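Local coordinates for protein GCN5-related N-acetyltransferase (Kribbella flavida, PDB 4MY0) that probably transfers the acetyl group of acetyl-CoA to an amine of its substrate, perhaps an aminoglycoside, as GNAT-family acetyltransferases do, at residues G164-A168 and I195-E200; E202-A206 and V215-S219; G221-D226 and A250-Y256. Residue numbers count along the deposited sequence, not the author numbering.

Contact 1: G164-A168 and I195-E200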
# COMPACT_ATOMS: atom_id res chain seq x y z
N GLY C 164 -32.39 1.08 -23.14
CA GLY C 164 -32.31 -0.37 -23.01
C GLY C 164 -32.08 -1.07 -24.33
O GLY C 164 -31.66 -0.46 -25.32
N ALA C 165 -32.37 -2.37 -24.35
CA ALA C 165 -32.04 -3.24 -25.47
C ALA C 165 -32.54 -2.73 -26.82
O ALA C 165 -31.84 -2.85 -27.83
CB ALA C 165 -32.58 -4.64 -25.21
N LYS C 166 -33.76 -2.20 -26.83
CA LYS C 166 -34.40 -1.79 -28.08
C LYS C 166 -33.75 -0.55 -28.71
O LYS C 166 -34.09 -0.17 -29.83
CB LYS C 166 -35.89 -1.53 -27.86
CG LYS C 166 -36.67 -2.75 -27.38
CD LYS C 166 -36.80 -2.77 -25.86
CE LYS C 166 -37.11 -4.17 -25.33
NZ LYS C 166 -38.33 -4.78 -25.94
N ASP C 167 -32.83 0.08 -27.99
CA ASP C 167 -32.16 1.26 -28.51
C ASP C 167 -30.85 0.92 -29.22
O ASP C 167 -30.10 1.82 -29.61
CB ASP C 167 -31.91 2.25 -27.37
CG ASP C 167 -33.20 2.76 -26.76
OD1 ASP C 167 -34.02 3.34 -27.51
OD2 ASP C 167 -33.39 2.58 -25.53
N ALA C 168 -30.58 -0.37 -29.38
CA ALA C 168 -29.31 -0.80 -29.96
C ALA C 168 -29.07 -0.18 -31.33
O ALA C 168 -27.98 0.31 -31.59
CB ALA C 168 -29.25 -2.32 -30.05
N ILE C 195 -24.71 -5.62 -29.07
CA ILE C 195 -24.95 -4.33 -28.43
C ILE C 195 -26.22 -4.38 -27.59
O ILE C 195 -26.26 -3.84 -26.48
CB ILE C 195 -25.02 -3.21 -29.47
CG1 ILE C 195 -23.60 -2.89 -29.95
CG2 ILE C 195 -25.73 -1.96 -28.90
CD1 ILE C 195 -23.55 -2.19 -31.26
N ALA C 196 -27.24 -5.04 -28.10
CA ALA C 196 -28.47 -5.26 -27.35
C ALA C 196 -28.22 -6.03 -26.04
O ALA C 196 -28.81 -5.70 -24.99
CB ALA C 196 -29.51 -5.98 -28.22
N GLU C 197 -27.35 -7.04 -26.09
CA GLU C 197 -26.99 -7.81 -24.89
C GLU C 197 -26.37 -6.88 -23.86
O GLU C 197 -26.67 -6.96 -22.67
CB GLU C 197 -26.00 -8.93 -25.25
CG GLU C 197 -26.53 -9.96 -26.24
CD GLU C 197 -25.53 -11.09 -26.52
OE1 GLU C 197 -24.54 -11.22 -25.76
OE2 GLU C 197 -25.75 -11.85 -27.49
N TRP C 198 -25.50 -6.01 -24.34
CA TRP C 198 -24.75 -5.06 -23.55
C TRP C 198 -25.72 -4.11 -22.85
O TRP C 198 -25.60 -3.86 -21.65
CB TRP C 198 -23.79 -4.32 -24.49
CG TRP C 198 -22.88 -3.27 -23.93
CD1 TRP C 198 -22.06 -3.38 -22.84
CD2 TRP C 198 -22.65 -1.97 -24.49
NE1 TRP C 198 -21.35 -2.21 -22.67
CE2 TRP C 198 -21.69 -1.33 -23.67
CE3 TRP C 198 -23.16 -1.27 -25.59
CZ2 TRP C 198 -21.23 -0.03 -23.92
CZ3 TRP C 198 -22.71 0.03 -25.84
CH2 TRP C 198 -21.76 0.63 -25.01
N LEU C 199 -26.72 -3.63 -23.59
CA LEU C 199 -27.69 -2.68 -23.05
C LEU C 199 -28.75 -3.35 -22.18
O LEU C 199 -29.37 -2.68 -21.36
CB LEU C 199 -28.38 -1.90 -24.18
CG LEU C 199 -27.49 -1.01 -25.05
CD1 LEU C 199 -28.28 -0.39 -26.20
CD2 LEU C 199 -26.81 0.06 -24.22
N GLU C 200 -28.97 -4.65 -22.36
CA GLU C 200 -29.95 -5.37 -21.53
C GLU C 200 -29.35 -5.83 -20.19
O GLU C 200 -30.07 -6.08 -19.24
CB GLU C 200 -30.57 -6.55 -22.29
CG GLU C 200 -31.70 -7.26 -21.52
CD GLU C 200 -32.69 -7.97 -22.42
OE1 GLU C 200 -32.71 -7.69 -23.64
OE2 GLU C 200 -33.46 -8.82 -21.91

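Contact 2: E202-A206 and V215-S219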
# COMPACT_ATOMS: atom_id res chain seq x y z
N GLU C 202 -28.27 -5.71 -16.72
CA GLU C 202 -28.70 -4.83 -15.64
C GLU C 202 -27.56 -4.09 -14.94
O GLU C 202 -27.80 -3.12 -14.21
CB GLU C 202 -29.52 -5.62 -14.60
CG GLU C 202 -31.02 -5.63 -14.85
CD GLU C 202 -31.77 -6.51 -13.86
OE1 GLU C 202 -31.66 -6.28 -12.64
OE2 GLU C 202 -32.48 -7.44 -14.32
N GLU C 203 -26.33 -4.53 -15.15
CA GLU C 203 -25.16 -3.90 -14.53
C GLU C 203 -24.66 -2.72 -15.34
O GLU C 203 -23.83 -1.93 -14.87
CB GLU C 203 -24.05 -4.93 -14.32
CG GLU C 203 -24.55 -6.15 -13.55
CD GLU C 203 -23.47 -7.16 -13.27
OE1 GLU C 203 -23.69 -8.03 -12.40
OE2 GLU C 203 -22.40 -7.08 -13.93
N ASN C 204 -25.19 -2.57 -16.55
CA ASN C 204 -24.83 -1.44 -17.39
C ASN C 204 -25.91 -0.38 -17.35
O ASN C 204 -27.10 -0.70 -17.46
CB ASN C 204 -24.56 -1.92 -18.82
CG ASN C 204 -23.34 -2.80 -18.90
OD1 ASN C 204 -22.38 -2.61 -18.14
ND2 ASN C 204 -23.37 -3.79 -19.78
N PHE C 205 -25.50 0.88 -17.19
CA PHE C 205 -26.45 1.97 -17.08
C PHE C 205 -26.33 2.82 -18.35
O PHE C 205 -25.32 3.49 -18.56
CB PHE C 205 -26.16 2.83 -15.84
CG PHE C 205 -25.95 2.02 -14.57
CD1 PHE C 205 -26.60 0.80 -14.37
CD2 PHE C 205 -25.09 2.49 -13.57
CE1 PHE C 205 -26.40 0.05 -13.21
CE2 PHE C 205 -24.89 1.75 -12.40
CZ PHE C 205 -25.54 0.53 -12.22
N ALA C 206 -27.35 2.76 -19.20
CA ALA C 206 -27.32 3.43 -20.51
C ALA C 206 -28.32 4.57 -20.56
O ALA C 206 -29.46 4.41 -20.15
CB ALA C 206 -27.61 2.43 -21.63
N VAL C 215 -22.91 4.96 -21.72
CA VAL C 215 -23.09 3.70 -21.02
C VAL C 215 -22.02 3.63 -19.94
O VAL C 215 -20.83 3.80 -20.23
CB VAL C 215 -22.94 2.50 -21.96
CG1 VAL C 215 -23.22 1.20 -21.21
CG2 VAL C 215 -23.91 2.66 -23.16
N TYR C 216 -22.44 3.41 -18.70
CA TYR C 216 -21.48 3.31 -17.61
C TYR C 216 -21.90 2.28 -16.57
O TYR C 216 -22.99 1.70 -16.66
CB TYR C 216 -21.21 4.68 -16.96
CG TYR C 216 -22.39 5.30 -16.24
CD1 TYR C 216 -22.45 5.30 -14.85
CD2 TYR C 216 -23.42 5.91 -16.94
CE1 TYR C 216 -23.51 5.88 -14.19
CE2 TYR C 216 -24.49 6.49 -16.28
CZ TYR C 216 -24.53 6.47 -14.91
OH TYR C 216 -25.59 7.07 -14.25
N ASN C 217 -21.02 2.02 -15.61
CA ASN C 217 -21.28 1.01 -14.59
C ASN C 217 -20.38 1.22 -13.37
O ASN C 217 -19.48 2.07 -13.40
CB ASN C 217 -21.06 -0.40 -15.16
CG ASN C 217 -19.80 -0.50 -16.01
OD1 ASN C 217 -18.68 -0.46 -15.49
ND2 ASN C 217 -19.98 -0.62 -17.32
N TRP C 218 -20.62 0.45 -12.31
CA TRP C 218 -19.79 0.55 -11.12
C TRP C 218 -18.47 -0.17 -11.30
O TRP C 218 -18.44 -1.26 -11.87
CB TRP C 218 -20.51 -0.06 -9.92
CG TRP C 218 -21.66 0.78 -9.47
CD1 TRP C 218 -22.99 0.58 -9.74
CD2 TRP C 218 -21.58 1.97 -8.67
NE1 TRP C 218 -23.73 1.57 -9.15
CE2 TRP C 218 -22.90 2.44 -8.49
CE3 TRP C 218 -20.53 2.67 -8.08
CZ2 TRP C 218 -23.18 3.58 -7.75
CZ3 TRP C 218 -20.81 3.81 -7.35
CH2 TRP C 218 -22.13 4.26 -7.19
N SER C 219 -17.40 0.44 -10.80
CA SER C 219 -16.08 -0.21 -10.76
C SER C 219 -15.45 -0.00 -9.37
O SER C 219 -14.83 1.02 -9.12
CB SER C 219 -15.18 0.36 -11.86
OG SER C 219 -14.01 -0.41 -12.03
O HOH W 1 -22.59 -1.64 -12.47

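Contact 3: G221-D226 and A250-Y256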
# COMPACT_ATOMS: atom_id res chain seq x y z
N GLY C 221 -16.56 0.86 -6.28
CA GLY C 221 -16.84 2.09 -5.57
C GLY C 221 -16.76 3.33 -6.45
O GLY C 221 -17.29 4.38 -6.09
N ASP C 222 -16.09 3.22 -7.59
CA ASP C 222 -16.12 4.32 -8.55
C ASP C 222 -17.03 3.99 -9.74
O ASP C 222 -17.55 2.88 -9.86
CB ASP C 222 -14.71 4.66 -9.03
CG ASP C 222 -13.84 5.19 -7.90
OD1 ASP C 222 -14.31 6.07 -7.12
OD2 ASP C 222 -12.69 4.71 -7.78
N LEU C 223 -17.20 4.96 -10.63
CA LEU C 223 -17.96 4.72 -11.85
C LEU C 223 -17.00 4.63 -13.02
O LEU C 223 -15.91 5.24 -13.02
CB LEU C 223 -19.00 5.82 -12.07
CG LEU C 223 -20.11 5.88 -11.03
CD1 LEU C 223 -20.92 7.16 -11.22
CD2 LEU C 223 -21.01 4.67 -11.13
N GLN C 224 -17.38 3.83 -14.00
CA GLN C 224 -16.56 3.66 -15.18
C GLN C 224 -17.43 3.88 -16.41
O GLN C 224 -18.49 3.26 -16.56
CB GLN C 224 -15.98 2.25 -15.22
CG GLN C 224 -15.38 1.91 -16.57
CD GLN C 224 -14.96 0.47 -16.66
OE1 GLN C 224 -14.06 0.03 -15.94
NE2 GLN C 224 -15.60 -0.29 -17.55
N VAL C 225 -17.00 4.77 -17.29
CA VAL C 225 -17.72 5.02 -18.54
C VAL C 225 -17.15 4.10 -19.61
O VAL C 225 -15.95 4.16 -19.90
CB VAL C 225 -17.60 6.50 -18.94
CG1 VAL C 225 -18.16 6.74 -20.34
CG2 VAL C 225 -18.30 7.39 -17.90
N ASP C 226 -17.99 3.22 -20.17
CA ASP C 226 -17.56 2.34 -21.26
C ASP C 226 -17.52 3.10 -22.57
O ASP C 226 -16.68 2.85 -23.44
CB ASP C 226 -18.51 1.15 -21.43
CG ASP C 226 -18.39 0.12 -20.32
OD1 ASP C 226 -17.35 0.10 -19.60
OD2 ASP C 226 -19.33 -0.70 -20.18
N ALA C 250 -19.80 8.12 -5.48
CA ALA C 250 -18.58 7.84 -6.25
C ALA C 250 -17.75 9.11 -6.39
O ALA C 250 -18.21 10.09 -6.97
CB ALA C 250 -18.93 7.28 -7.62
N ARG C 251 -16.54 9.09 -5.85
CA ARG C 251 -15.65 10.25 -5.92
C ARG C 251 -15.02 10.36 -7.30
O ARG C 251 -14.76 11.46 -7.81
CB ARG C 251 -14.57 10.18 -4.84
CG ARG C 251 -15.00 10.71 -3.46
CD ARG C 251 -16.15 9.91 -2.87
NE ARG C 251 -16.42 10.24 -1.47
CZ ARG C 251 -17.45 10.97 -1.04
NH1 ARG C 251 -17.59 11.21 0.26
NH2 ARG C 251 -18.32 11.47 -1.91
N THR C 252 -14.81 9.21 -7.92
CA THR C 252 -14.03 9.13 -9.15
C THR C 252 -14.80 8.48 -10.31
O THR C 252 -15.52 7.49 -10.12
CB THR C 252 -12.73 8.36 -8.88
OG1 THR C 252 -11.96 9.09 -7.91
CG2 THR C 252 -11.90 8.18 -10.16
N VAL C 253 -14.65 9.04 -11.50
CA VAL C 253 -15.17 8.43 -12.71
C VAL C 253 -14.04 8.05 -13.66
O VAL C 253 -13.31 8.93 -14.12
CB VAL C 253 -16.09 9.39 -13.48
CG1 VAL C 253 -16.54 8.73 -14.79
CG2 VAL C 253 -17.31 9.76 -12.63
N HIS C 254 -13.88 6.76 -13.94
CA HIS C 254 -12.90 6.35 -14.93
C HIS C 254 -13.59 6.35 -16.30
O HIS C 254 -14.78 6.03 -16.40
CB HIS C 254 -12.36 4.95 -14.61
CG HIS C 254 -11.80 4.81 -13.22
ND1 HIS C 254 -10.69 5.51 -12.79
CD2 HIS C 254 -12.19 4.03 -12.18
CE1 HIS C 254 -10.42 5.17 -11.54
NE2 HIS C 254 -11.32 4.28 -11.14
N ALA C 255 -12.87 6.72 -17.36
CA ALA C 255 -13.49 6.69 -18.68
C ALA C 255 -12.56 6.15 -19.75
O ALA C 255 -11.37 6.50 -19.81
CB ALA C 255 -14.00 8.06 -19.07
N TYR C 256 -13.12 5.29 -20.59
CA TYR C 256 -12.43 4.87 -21.79
C TYR C 256 -12.79 5.84 -22.90
O TYR C 256 -13.97 6.01 -23.25
CB TYR C 256 -12.82 3.44 -22.16
CG TYR C 256 -12.21 2.45 -21.20
CD1 TYR C 256 -10.88 2.07 -21.34
CD2 TYR C 256 -12.95 1.93 -20.13
CE1 TYR C 256 -10.30 1.18 -20.45
CE2 TYR C 256 -12.37 1.03 -19.25
CZ TYR C 256 -11.05 0.67 -19.42
OH TYR C 256 -10.45 -0.22 -18.55

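Contact 1: G164-A168 and I195-E200
L199 lies against the backbone of the short 3-10 turn formed by A165-D167. Its CD1 sits 3.5 Å from G164 O, 4.2 Å from D167 C and 3.9 Å from A168 CA, while L199 CB is 4.0 Å from A165 N. Beside it, A168 CB packs 3.7 Å from I195 CG2 and 4.1 Å from A196 CB, and A165 O lies 3.9 Å from A196 CB. With only methyl groups at A165, A168 and A196, the backbones can approach to 4.5 Å between A165 CA and A196 CA. At the margin, A165 CB touches E200 OE1 at 3.4 Å, a van der Waals contact.

The contact is held by packing, and the polar bonds shape the turn itself. D167 N donates to G164 O at 3.0 Å, and G164 N donates to D167 OD2, also at 3.0 Å. D167 occupies the N-cap position of helix 168-182 without making a capping bond; its other carboxylate oxygen forms a salt bridge to R161. Deeper in, I195 continues onto L172 and L199 onto F171 of that helix, and L199 also reaches A206 and V215 of the sheet.

Strands 161-162 and 205-209 pair antiparallel, with helices 168-182 and 192-200 between them in the chain, which is consistent with the β1-α1-α2-β2 opening of a GNAT fold; the contact packs the start of its first helix against the end of its second.

Contact 2: E202-A206 and V215-S219
V215 opens the pairing opposite A206, a non-hydrogen-bonded antiparallel pair: V215 CG2 touches A206 CB at 4.0 Å, and V215 CA offers a CH to F205 O at 3.3 Å. Next, Y216 makes both backbone bonds with F205, Y216 N to F205 O at 2.9 Å and F205 N to Y216 O at 2.7 Å. Its ring receives the edge of the F205 ring in a T-shaped stack (centroids 5.6 Å apart, planes at 87°), with F205 CB over the same ring in a CH-pi contact. N217 sends ND2 weakly to N204 OD1 at 3.2 Å; N204 ND2 is held by W198 O. At W218 the strands have parted, and a water bridges W218 N (2.9 Å) and E203 O (2.7 Å). The indole packs CD1 on F205 CE2 at 3.5 Å, while its NE1 bonds A26 O of the second subunit. This is the open end of the β-hairpin 205-219, probably β2-β3 of the GNAT fold, whose aromatic cluster meets a neighbouring subunit.

Contact 3: G221-D226 and A250-Y256
Two parallel strands run side by side here, their directions 20° apart, joined by four backbone bonds: L223 N to T252 O (3.1 Å), H254 N to L223 O (2.7 Å), V225 N to H254 O (2.7 Å) and Y256 N to V225 O (3.1 Å). Each of L223 and V225 bonds to the residues flanking its partner, T252 and H254 around V253, H254 and Y256 around A255.

Side chains sort onto two faces. On one, V225 and V253 are both in the t rotamer; V225 CG2 meets V253 CG1 at 3.8 Å, and V225 CB is 3.9 Å from A255 CB. L223, in its m,t rotamer, places CG 3.9 Å from A250 CB. Helix 233-244 covers this face, W240 and V243 resting on V225.

The other face is polar. Q224 extends through t,t before its amide turns at chi3 (-64°), so that NE2 donates to D226 OD1 at 2.7 Å; its CD meets the edge of the Y256 ring, 3.7 Å from CE2. Y256, in m, makes a cation-pi contact with R140. H254, also m, bonds S144 OG through ND1; its NE2 lies 3.7 Å from D222 OD2. D222, in m, points toward 250-256, and its OD1 weakly accepts T252 N at 3.3 Å. G221 enters with positive phi (89°), an easy conformation for glycine.

R251 points its end away, about 7 Å from a bound acetyl-CoA; S248, in the preceding loop, is an acetyl-CoA site. The chemistry implies a division by face: the join rests on backbone bonds and a greasy, helix-covered side, while the other carries polar groups, several tied by hydrogen bonds.

In the fold
Along the chain the three contacts come in series, contact 1 closing before contact 2 opens and contact 2 before contact 3. Their centres lie about 12 Å (1 to 2), 10 Å (2 to 3) and 21 Å (1 to 3) apart. Helix 192-200 leads directly into strand 205-209; L199 packs on A206 and V215, W198 on V215, and W198 O probably accepts N204 ND2. Contacts 2 and 3 share one sheet: strands 212-219 and 222-230 are antiparallel neighbours, and helix 233-244 then crosses over to parallel strand 252-256. Together they join helices and strands in part of what is probably the second GNAT-like unit, distinct from the AC8 pocket in the first.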